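PDB 4GPV: putative cell adhesion protein, which probably serves as a FimA-like major fimbrial subunit, a building block of bacterial pili that is likely to act in cell adhesion. Local coordinates for residues I160-K165 and V301-N306; F207-N212 and V222-A227; A45-Y50 and V88-G93. All coordinates share one frame; numbering follows the deposited sequence.

Interaction 1 of 3, residues I160-K165 and V301-N306; sequences IQLIVK and VTVTLN
K165 and T302 meet because of their torsions: K165 puts CG anti to its own carbonyl carbon (chi1 -66°) and stays extended beyond it, while T302 holds CG2 anti to its backbone N. The aliphatic part of the lysine thus runs obliquely over the threonine methyl, with K165 CE 3.6 Å from T302 CG2, and its charged end continues to a hydrogen bond between NZ and S243 OG. On the same face, I163 CG2 lies 3.9 Å from T302 CG2. The other face carries only hydrocarbon, and its tightest approach is L162 CD1 to V303 CG2 at 3.6 Å.

The backbones illustrate parallel pairing in regular form. I163 and K165 each use N and O, bonding to V301 O and V303 N, and to V303 O and L305 N respectively; V301 N adds a fifth bond to Q161 O. All five are nearly straight, as K165 N to V303 O at 2.8 Å exemplifies, and T302 CA and T304 CA add C-H contacts to the oxygens of I163 and K165.

Strand 247-251 pairs antiparallel with the start of 160-165, N240 ND2 bonds V164 O farther on, and strand 329-343 flanks 301-306 antiparallel, so this parallel pair lies within a wider mixed sheet. L162, V164 and V301 turn onto L263 and I265 of strand 262-271 in the second sheet, a face-to-face packing consistent with a transthyretin-like sandwich.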
loop_
_atom_site.group_PDB
_atom_site.type_symbol
_atom_site.label_atom_id
_atom_site.label_comp_id
_atom_site.label_asym_id
_atom_site.label_seq_id
_atom_site.Cartn_x
_atom_site.Cartn_y
_atom_site.Cartn_z
ATOM N N ILE A 160 -6.269 1.128 2.048
ATOM C CA ILE A 160 -7.122 2.180 2.643
ATOM C C ILE A 160 -8.516 2.030 2.048
ATOM O O ILE A 160 -8.642 2.120 0.837
ATOM C CB ILE A 160 -6.535 3.598 2.385
ATOM C CG1 ILE A 160 -5.128 3.740 3.023
ATOM C CG2 ILE A 160 -7.502 4.702 2.933
ATOM C CD1 ILE A 160 -4.368 4.986 2.533
ATOM N N GLN A 161 -9.556 1.851 2.890
ATOM C CA GLN A 161 -10.941 1.733 2.423
ATOM C C GLN A 161 -11.712 2.960 2.855
ATOM O O GLN A 161 -11.504 3.433 3.972
ATOM C CB GLN A 161 -11.627 0.489 3.031
ATOM C CG GLN A 161 -11.200 -0.803 2.354
ATOM C CD GLN A 161 -11.738 -2.008 3.083
ATOM O OE1 GLN A 161 -11.247 -2.397 4.146
ATOM N NE2 GLN A 161 -12.767 -2.609 2.527
ATOM N N LEU A 162 -12.662 3.423 2.020
ATOM C CA LEU A 162 -13.479 4.581 2.349
ATOM C C LEU A 162 -14.949 4.206 2.440
ATOM O O LEU A 162 -15.494 3.591 1.516
ATOM C CB LEU A 162 -13.269 5.689 1.284
ATOM C CG LEU A 162 -14.170 6.906 1.379
ATOM C CD1 LEU A 162 -13.932 7.668 2.697
ATOM C CD2 LEU A 162 -13.991 7.825 0.165
ATOM N N ILE A 163 -15.580 4.584 3.569
ATOM C CA ILE A 163 -17.028 4.471 3.824
ATOM C C ILE A 163 -17.574 5.903 3.928
ATOM O O ILE A 163 -17.128 6.648 4.806
ATOM C CB ILE A 163 -17.331 3.628 5.100
ATOM C CG1 ILE A 163 -16.854 2.174 4.936
ATOM C CG2 ILE A 163 -18.821 3.667 5.476
ATOM C CD1 ILE A 163 -16.841 1.402 6.227
ATOM N N VAL A 164 -18.544 6.279 3.072
ATOM C CA VAL A 164 -19.118 7.606 3.088
ATOM C C VAL A 164 -20.547 7.527 3.615
ATOM O O VAL A 164 -21.326 6.708 3.134
ATOM C CB VAL A 164 -19.072 8.250 1.687
ATOM C CG1 VAL A 164 -19.716 9.647 1.699
ATOM C CG2 VAL A 164 -17.633 8.316 1.175
ATOM N N LYS A 165 -20.847 8.306 4.647
ATOM C CA LYS A 165 -22.215 8.452 5.184
ATOM C C LYS A 165 -22.602 9.875 4.892
ATOM O O LYS A 165 -22.101 10.793 5.546
ATOM C CB LYS A 165 -22.279 8.101 6.677
ATOM C CG LYS A 165 -21.992 6.630 6.895
ATOM C CD LYS A 165 -21.869 6.259 8.342
ATOM C CE LYS A 165 -21.467 4.816 8.451
ATOM N NZ LYS A 165 -21.659 4.285 9.828
ATOM N N VAL A 301 -11.664 4.134 6.736
ATOM C CA VAL A 301 -11.968 5.531 6.988
ATOM C C VAL A 301 -13.447 5.731 6.781
ATOM O O VAL A 301 -13.899 5.506 5.661
ATOM C CB VAL A 301 -11.172 6.461 6.049
ATOM C CG1 VAL A 301 -11.536 7.937 6.280
ATOM C CG2 VAL A 301 -9.659 6.229 6.162
ATOM N N THR A 302 -14.191 6.129 7.842
ATOM C CA THR A 302 -15.629 6.453 7.715
ATOM C C THR A 302 -15.762 7.956 7.791
ATOM O O THR A 302 -15.332 8.570 8.761
ATOM C CB THR A 302 -16.468 5.740 8.779
ATOM O OG1 THR A 302 -16.083 4.372 8.842
ATOM C CG2 THR A 302 -17.980 5.870 8.531
ATOM N N VAL A 303 -16.344 8.560 6.750
ATOM C CA VAL A 303 -16.524 10.009 6.661
ATOM C C VAL A 303 -18.026 10.266 6.698
ATOM O O VAL A 303 -18.741 9.741 5.834
ATOM C CB VAL A 303 -15.889 10.539 5.345
ATOM C CG1 VAL A 303 -16.072 12.061 5.216
ATOM C CG2 VAL A 303 -14.407 10.161 5.256
ATOM N N THR A 304 -18.508 10.997 7.723
ATOM C CA THR A 304 -19.914 11.367 7.851
ATOM C C THR A 304 -19.963 12.836 7.515
ATOM O O THR A 304 -19.337 13.643 8.210
ATOM C CB THR A 304 -20.478 11.027 9.246
ATOM O OG1 THR A 304 -20.309 9.629 9.462
ATOM C CG2 THR A 304 -21.967 11.382 9.395
ATOM N N LEU A 305 -20.738 13.181 6.483
ATOM C CA LEU A 305 -20.907 14.564 6.037
ATOM C C LEU A 305 -22.276 15.095 6.399
ATOM O O LEU A 305 -23.240 14.359 6.269
ATOM C CB LEU A 305 -20.764 14.588 4.514
ATOM C CG LEU A 305 -19.460 14.042 3.955
ATOM C CD1 LEU A 305 -19.467 14.120 2.461
ATOM C CD2 LEU A 305 -18.254 14.797 4.539
ATOM N N ASN A 306 -22.383 16.350 6.822
ATOM C CA ASN A 306 -23.712 16.902 7.078
ATOM C C ASN A 306 -23.723 18.390 6.740
ATOM O O ASN A 306 -22.679 18.948 6.376
ATOM C CB ASN A 306 -24.217 16.604 8.509
ATOM C CG ASN A 306 -23.757 17.560 9.581
ATOM O OD1 ASN A 306 -22.604 17.959 9.617
ATOM N ND2 ASN A 306 -24.638 17.901 10.517
#

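Interaction 2 of 3, residues F207-N212 and V222-A227; sequences FYTGFN and VTTSTA
T209 and V222 touch in the row of side chains shared by F207 and T224, and the threonine can be followed outward from its CB. That atom lies 3.9 Å from V222 CG1. Beyond it the side chain forks. CG2 occupies the position between backbone N and carbonyl carbon and approaches V222 CG1 at 3.5 Å, the two side chains passing at a slant. OG1 is anti to the backbone N (chi1 -159°), and this hydroxyl accepts a weak hydrogen bond from F187 N in strand 176-193. One branch therefore serves the parallel neighbour and the other the antiparallel one.

Around this centre the backbones pair in parallel over a short distance. T223 N donates to F207 O, T209 N to T223 O, and S225 N to T209 O; the middle bond, 2.8 Å from T209 N to T223 O, is the most bent of the three, at 140° about the hydrogen. On the reverse face Y208 and T223 lie side by side, pointing the same way, with Y208 CD1 4.0 Å from T223 CB, while the tyrosine also packs on M117. Past the strand ends, N212 crosses T224 at about a right angle and brings ND2 to 3.3 Å from T224 CG2.

Polar atoms at both ends of the pair find partners other than side chains across it. A water joins F207 O to T223 OG1, 2.7 Å from that hydroxyl. S225 OG accepts from A227 N in an ST turn and is also bonded to D121 O, which links the end of the second strand to the loop holding D121. The chemistry implies a division of labour: the two strands are joined by backbone bonds and methyl contacts, and the hydroxyls of T223, T209 and S225 turn to a water, to strand 176-193 and to D121 O.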
loop_
_atom_site.group_PDB
_atom_site.type_symbol
_atom_site.label_atom_id
_atom_site.label_comp_id
_atom_site.label_asym_id
_atom_site.label_seq_id
_atom_site.Cartn_x
_atom_site.Cartn_y
_atom_site.Cartn_z
ATOM N N PHE A 207 6.349 10.923 -4.123
ATOM C CA PHE A 207 4.946 10.554 -3.975
ATOM C C PHE A 207 4.199 10.528 -5.288
ATOM O O PHE A 207 4.561 11.235 -6.225
ATOM C CB PHE A 207 4.248 11.645 -3.105
ATOM C CG PHE A 207 4.915 11.905 -1.774
ATOM C CD1 PHE A 207 4.650 11.090 -0.684
ATOM C CD2 PHE A 207 5.951 12.830 -1.665
ATOM C CE1 PHE A 207 5.350 11.246 0.513
ATOM C CE2 PHE A 207 6.656 12.978 -0.466
ATOM C CZ PHE A 207 6.324 12.205 0.622
ATOM N N TYR A 208 3.044 9.874 -5.272
ATOM C CA TYR A 208 2.063 9.995 -6.343
ATOM C C TYR A 208 0.853 10.735 -5.766
ATOM O O TYR A 208 0.597 10.622 -4.561
ATOM C CB TYR A 208 1.632 8.628 -6.875
ATOM C CG TYR A 208 2.754 7.855 -7.526
ATOM C CD1 TYR A 208 3.143 8.126 -8.840
ATOM C CD2 TYR A 208 3.398 6.829 -6.848
ATOM C CE1 TYR A 208 4.155 7.386 -9.457
ATOM C CE2 TYR A 208 4.444 6.121 -7.432
ATOM C CZ TYR A 208 4.815 6.401 -8.736
ATOM O OH TYR A 208 5.779 5.615 -9.311
ATOM N N THR A 209 0.066 11.416 -6.600
ATOM C CA THR A 209 -1.114 12.087 -6.083
ATOM C C THR A 209 -2.268 11.988 -7.122
ATOM O O THR A 209 -2.038 12.026 -8.341
ATOM C CB THR A 209 -0.780 13.537 -5.627
ATOM O OG1 THR A 209 -1.783 13.964 -4.724
ATOM C CG2 THR A 209 -0.691 14.526 -6.780
ATOM N N GLY A 210 -3.476 11.799 -6.628
ATOM C CA GLY A 210 -4.644 11.665 -7.503
ATOM C C GLY A 210 -5.216 12.959 -8.031
ATOM O O GLY A 210 -5.991 12.958 -8.996
ATOM N N PHE A 211 -4.864 14.092 -7.391
ATOM C CA PHE A 211 -5.369 15.401 -7.785
ATOM C C PHE A 211 -4.414 16.461 -7.278
ATOM O O PHE A 211 -4.019 16.395 -6.123
ATOM C CB PHE A 211 -6.792 15.613 -7.181
ATOM C CG PHE A 211 -7.487 16.870 -7.643
ATOM C CD1 PHE A 211 -8.160 16.906 -8.864
ATOM C CD2 PHE A 211 -7.419 18.035 -6.892
ATOM C CE1 PHE A 211 -8.800 18.074 -9.294
ATOM C CE2 PHE A 211 -8.044 19.211 -7.331
ATOM C CZ PHE A 211 -8.735 19.219 -8.529
ATOM N N ASN A 212 -4.075 17.471 -8.099
ATOM C CA ASN A 212 -3.165 18.505 -7.603
ATOM C C ASN A 212 -3.571 19.906 -8.067
ATOM O O ASN A 212 -2.749 20.819 -7.980
ATOM C CB ASN A 212 -1.725 18.199 -8.059
ATOM C CG ASN A 212 -1.468 18.351 -9.551
ATOM O OD1 ASN A 212 -2.372 18.544 -10.367
ATOM N ND2 ASN A 212 -0.210 18.302 -9.944
ATOM N N VAL A 222 6.609 15.051 -6.517
ATOM C CA VAL A 222 5.233 14.551 -6.650
ATOM C C VAL A 222 4.897 14.315 -8.124
ATOM O O VAL A 222 5.141 15.182 -8.959
ATOM C CB VAL A 222 4.208 15.505 -5.981
ATOM C CG1 VAL A 222 2.770 15.023 -6.178
ATOM C CG2 VAL A 222 4.507 15.684 -4.489
ATOM N N THR A 223 4.279 13.160 -8.420
ATOM C CA THR A 223 3.810 12.787 -9.756
ATOM C C THR A 223 2.310 12.512 -9.700
ATOM O O THR A 223 1.851 11.828 -8.780
ATOM C CB THR A 223 4.595 11.560 -10.274
ATOM O OG1 THR A 223 5.986 11.905 -10.320
ATOM C CG2 THR A 223 4.143 11.114 -11.677
ATOM N N THR A 224 1.534 13.024 -10.669
ATOM C CA THR A 224 0.094 12.732 -10.680
ATOM C C THR A 224 -0.129 11.308 -11.204
ATOM O O THR A 224 0.635 10.809 -12.045
ATOM C CB THR A 224 -0.712 13.741 -11.504
ATOM O OG1 THR A 224 -0.295 13.701 -12.874
ATOM C CG2 THR A 224 -0.631 15.139 -10.941
ATOM N N SER A 225 -1.160 10.662 -10.673
ATOM C CA SER A 225 -1.559 9.320 -11.073
ATOM C C SER A 225 -3.064 9.238 -11.125
ATOM O O SER A 225 -3.734 9.435 -10.102
ATOM C CB SER A 225 -1.023 8.271 -10.104
ATOM O OG SER A 225 -1.522 7.012 -10.520
ATOM N N THR A 226 -3.604 8.845 -12.294
ATOM C CA THR A 226 -5.055 8.679 -12.422
ATOM C C THR A 226 -5.524 7.462 -11.626
ATOM O O THR A 226 -6.704 7.390 -11.313
ATOM C CB THR A 226 -5.485 8.560 -13.891
ATOM O OG1 THR A 226 -4.827 7.433 -14.449
ATOM C CG2 THR A 226 -5.209 9.817 -14.698
ATOM N N ALA A 227 -4.629 6.540 -11.267
ATOM C CA ALA A 227 -5.010 5.373 -10.450
ATOM C C ALA A 227 -5.418 5.795 -9.032
ATOM O O ALA A 227 -5.961 4.982 -8.285
ATOM C CB ALA A 227 -3.853 4.398 -10.369
HETATM O O HOH W 1 7.153 11.011 -8.011
#

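Interaction 3 of 3, residues A45-Y50 and V88-G93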
loop_
_atom_site.group_PDB
_atom_site.type_symbol
_atom_site.label_atom_id
_atom_site.label_comp_id
_atom_site.label_asym_id
_atom_site.label_seq_id
_atom_site.Cartn_x
_atom_site.Cartn_y
_atom_site.Cartn_z
ATOM N N ALA A 45 -4.713 -13.971 -0.615
ATOM C CA ALA A 45 -3.859 -13.374 -1.626
ATOM C C ALA A 45 -3.259 -14.424 -2.496
ATOM O O ALA A 45 -2.576 -15.330 -2.017
ATOM C CB ALA A 45 -2.769 -12.546 -0.972
ATOM N N VAL A 46 -3.515 -14.315 -3.791
ATOM C CA VAL A 46 -2.979 -15.282 -4.731
ATOM C C VAL A 46 -1.469 -15.040 -4.947
ATOM O O VAL A 46 -1.020 -13.910 -5.113
ATOM C CB VAL A 46 -3.774 -15.312 -6.066
ATOM C CG1 VAL A 46 -3.984 -13.913 -6.643
ATOM C CG2 VAL A 46 -3.146 -16.248 -7.091
ATOM N N ILE A 47 -0.706 -16.132 -4.929
ATOM C CA ILE A 47 0.710 -16.113 -5.288
ATOM C C ILE A 47 0.754 -16.449 -6.762
ATOM O O ILE A 47 0.534 -17.603 -7.118
ATOM C CB ILE A 47 1.607 -17.088 -4.451
ATOM C CG1 ILE A 47 1.632 -16.696 -2.955
ATOM C CG2 ILE A 47 3.052 -17.152 -5.050
ATOM C CD1 ILE A 47 2.291 -17.789 -2.054
ATOM N N ASN A 48 0.986 -15.458 -7.618
ATOM C CA ASN A 48 1.084 -15.705 -9.049
ATOM C C ASN A 48 2.445 -16.296 -9.421
ATOM O O ASN A 48 2.555 -17.120 -10.337
ATOM C CB ASN A 48 0.853 -14.420 -9.823
ATOM C CG ASN A 48 -0.560 -13.960 -9.644
ATOM O OD1 ASN A 48 -1.508 -14.737 -9.873
ATOM N ND2 ASN A 48 -0.726 -12.725 -9.208
ATOM N N ASN A 49 3.489 -15.816 -8.722
ATOM C CA ASN A 49 4.880 -16.200 -8.919
ATOM C C ASN A 49 5.694 -15.707 -7.738
ATOM O O ASN A 49 5.200 -14.889 -6.932
ATOM C CB ASN A 49 5.423 -15.600 -10.219
ATOM C CG ASN A 49 5.234 -14.107 -10.281
ATOM O OD1 ASN A 49 5.882 -13.342 -9.537
ATOM N ND2 ASN A 49 4.284 -13.682 -11.117
ATOM N N TYR A 50 6.917 -16.208 -7.607
ATOM C CA TYR A 50 7.775 -15.721 -6.517
ATOM C C TYR A 50 9.241 -15.985 -6.851
ATOM O O TYR A 50 9.541 -16.760 -7.753
ATOM C CB TYR A 50 7.388 -16.366 -5.162
ATOM C CG TYR A 50 7.489 -17.881 -5.133
ATOM C CD1 TYR A 50 6.424 -18.678 -5.534
ATOM C CD2 TYR A 50 8.662 -18.517 -4.714
ATOM C CE1 TYR A 50 6.515 -20.071 -5.521
ATOM C CE2 TYR A 50 8.762 -19.910 -4.695
ATOM C CZ TYR A 50 7.676 -20.682 -5.083
ATOM O OH TYR A 50 7.734 -22.052 -5.063
ATOM N N VAL A 88 12.185 -14.320 0.337
ATOM C CA VAL A 88 11.164 -14.623 -0.686
ATOM C C VAL A 88 10.427 -13.333 -1.037
ATOM O O VAL A 88 10.002 -12.596 -0.141
ATOM C CB VAL A 88 10.159 -15.732 -0.229
ATOM C CG1 VAL A 88 9.064 -15.964 -1.275
ATOM C CG2 VAL A 88 10.878 -17.052 0.078
ATOM N N VAL A 89 10.254 -13.086 -2.324
ATOM C CA VAL A 89 9.462 -11.971 -2.818
ATOM C C VAL A 89 8.431 -12.573 -3.753
ATOM O O VAL A 89 8.812 -13.279 -4.675
ATOM C CB VAL A 89 10.290 -10.844 -3.503
ATOM C CG1 VAL A 89 9.365 -9.738 -4.015
ATOM C CG2 VAL A 89 11.336 -10.249 -2.553
ATOM N N ALA A 90 7.150 -12.297 -3.525
ATOM C CA ALA A 90 6.100 -12.826 -4.406
ATOM C C ALA A 90 5.506 -11.721 -5.261
ATOM O O ALA A 90 5.405 -10.562 -4.821
ATOM C CB ALA A 90 4.984 -13.444 -3.559
ATOM N N ASN A 91 5.071 -12.095 -6.461
ATOM C CA ASN A 91 4.249 -11.315 -7.378
ATOM C C ASN A 91 4.942 -10.123 -8.006
ATOM O O ASN A 91 4.269 -9.193 -8.436
ATOM C CB ASN A 91 2.931 -10.911 -6.677
ATOM C CG ASN A 91 2.059 -12.101 -6.373
ATOM O OD1 ASN A 91 2.140 -13.139 -7.038
ATOM N ND2 ASN A 91 1.144 -11.967 -5.413
ATOM N N THR A 92 6.262 -10.209 -8.222
ATOM C CA THR A 92 6.954 -9.145 -8.964
ATOM C C THR A 92 7.279 -9.626 -10.406
ATOM O O THR A 92 7.881 -8.881 -11.170
ATOM C CB THR A 92 8.210 -8.642 -8.266
ATOM O OG1 THR A 92 9.218 -9.680 -8.210
ATOM C CG2 THR A 92 7.926 -7.991 -6.896
ATOM N N GLY A 93 6.901 -10.846 -10.735
ATOM C CA GLY A 93 7.101 -11.429 -12.066
ATOM C C GLY A 93 8.470 -12.022 -12.313
ATOM O O GLY A 93 9.226 -12.263 -11.374
HETATM O O HOH W 2 8.580 -13.651 -9.261
HETATM O O HOH W 3 3.231 -10.832 -10.954
#
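Y50 and A90 face each other as an antiparallel, non-hydrogen-bonded pair, their CA atoms 4.0 Å apart. Just beyond them N91 N donates to N49 O at 2.8 Å, and there the strand geometry ends: N91 adopts left-handed backbone angles (phi 70°, psi 31°), turning the chain so that its own side chain and G93 both come up against 46-49.

The N91 amide lies across the bend that joins two strands. Its ND2 donates to V46 O at 2.9 Å, nearly straight and close to the amide plane, while OD1 receives N48 N at 2.7 Å and, weakly, N49 N. Since ND2 also donates to L131 O of another part of the chain, both ends of this buried amide are occupied and its rotation is fixed. N49 answers from the other segment: chi1 (54°) sets its CG between its backbone N and carbonyl carbon; farther out, N49 OD1 lies 3.0 Å from G93 N, which donates to it from above the carbonyl plane. Apolar contact comes from Y50 CB, 4.1 Å from A90 CB, and from I47 CG2, which also nears that methyl.

An alanine in place of N91 would probably leave N48 N, V46 O and L131 O without their mates and set the bend free to shift. The chemistry is an exchange of side-chain to backbone hydrogen bonds: each segment offers an asparagine amide to backbone groups of the other where regular strand pairing stops, so V46 O and the N-H groups of N48 and G93 have partners next to the hydrophobic interior formed with L23 and M133.

How the interactions relate
From the N terminus, interaction 3 comes first: it brings 88-93 back to 45-50, closing a loop of 37 residues before the other two begin. Interaction 1 then opens at 160 and closes only at 301, and interaction 2, spanning just nine residues between 212 and 222, is nested wholly inside that long loop. None cross. Interactions 1 and 3 reach the same sheet from opposite sides of the chain's centre, about 32 Å apart between centres, and strand 146-169 connects them, its early residues packing on I47 and V88 and its later ones pairing with 301-306. Interaction 2 belongs to the second sheet, about 21 Å from interaction 1 between centres.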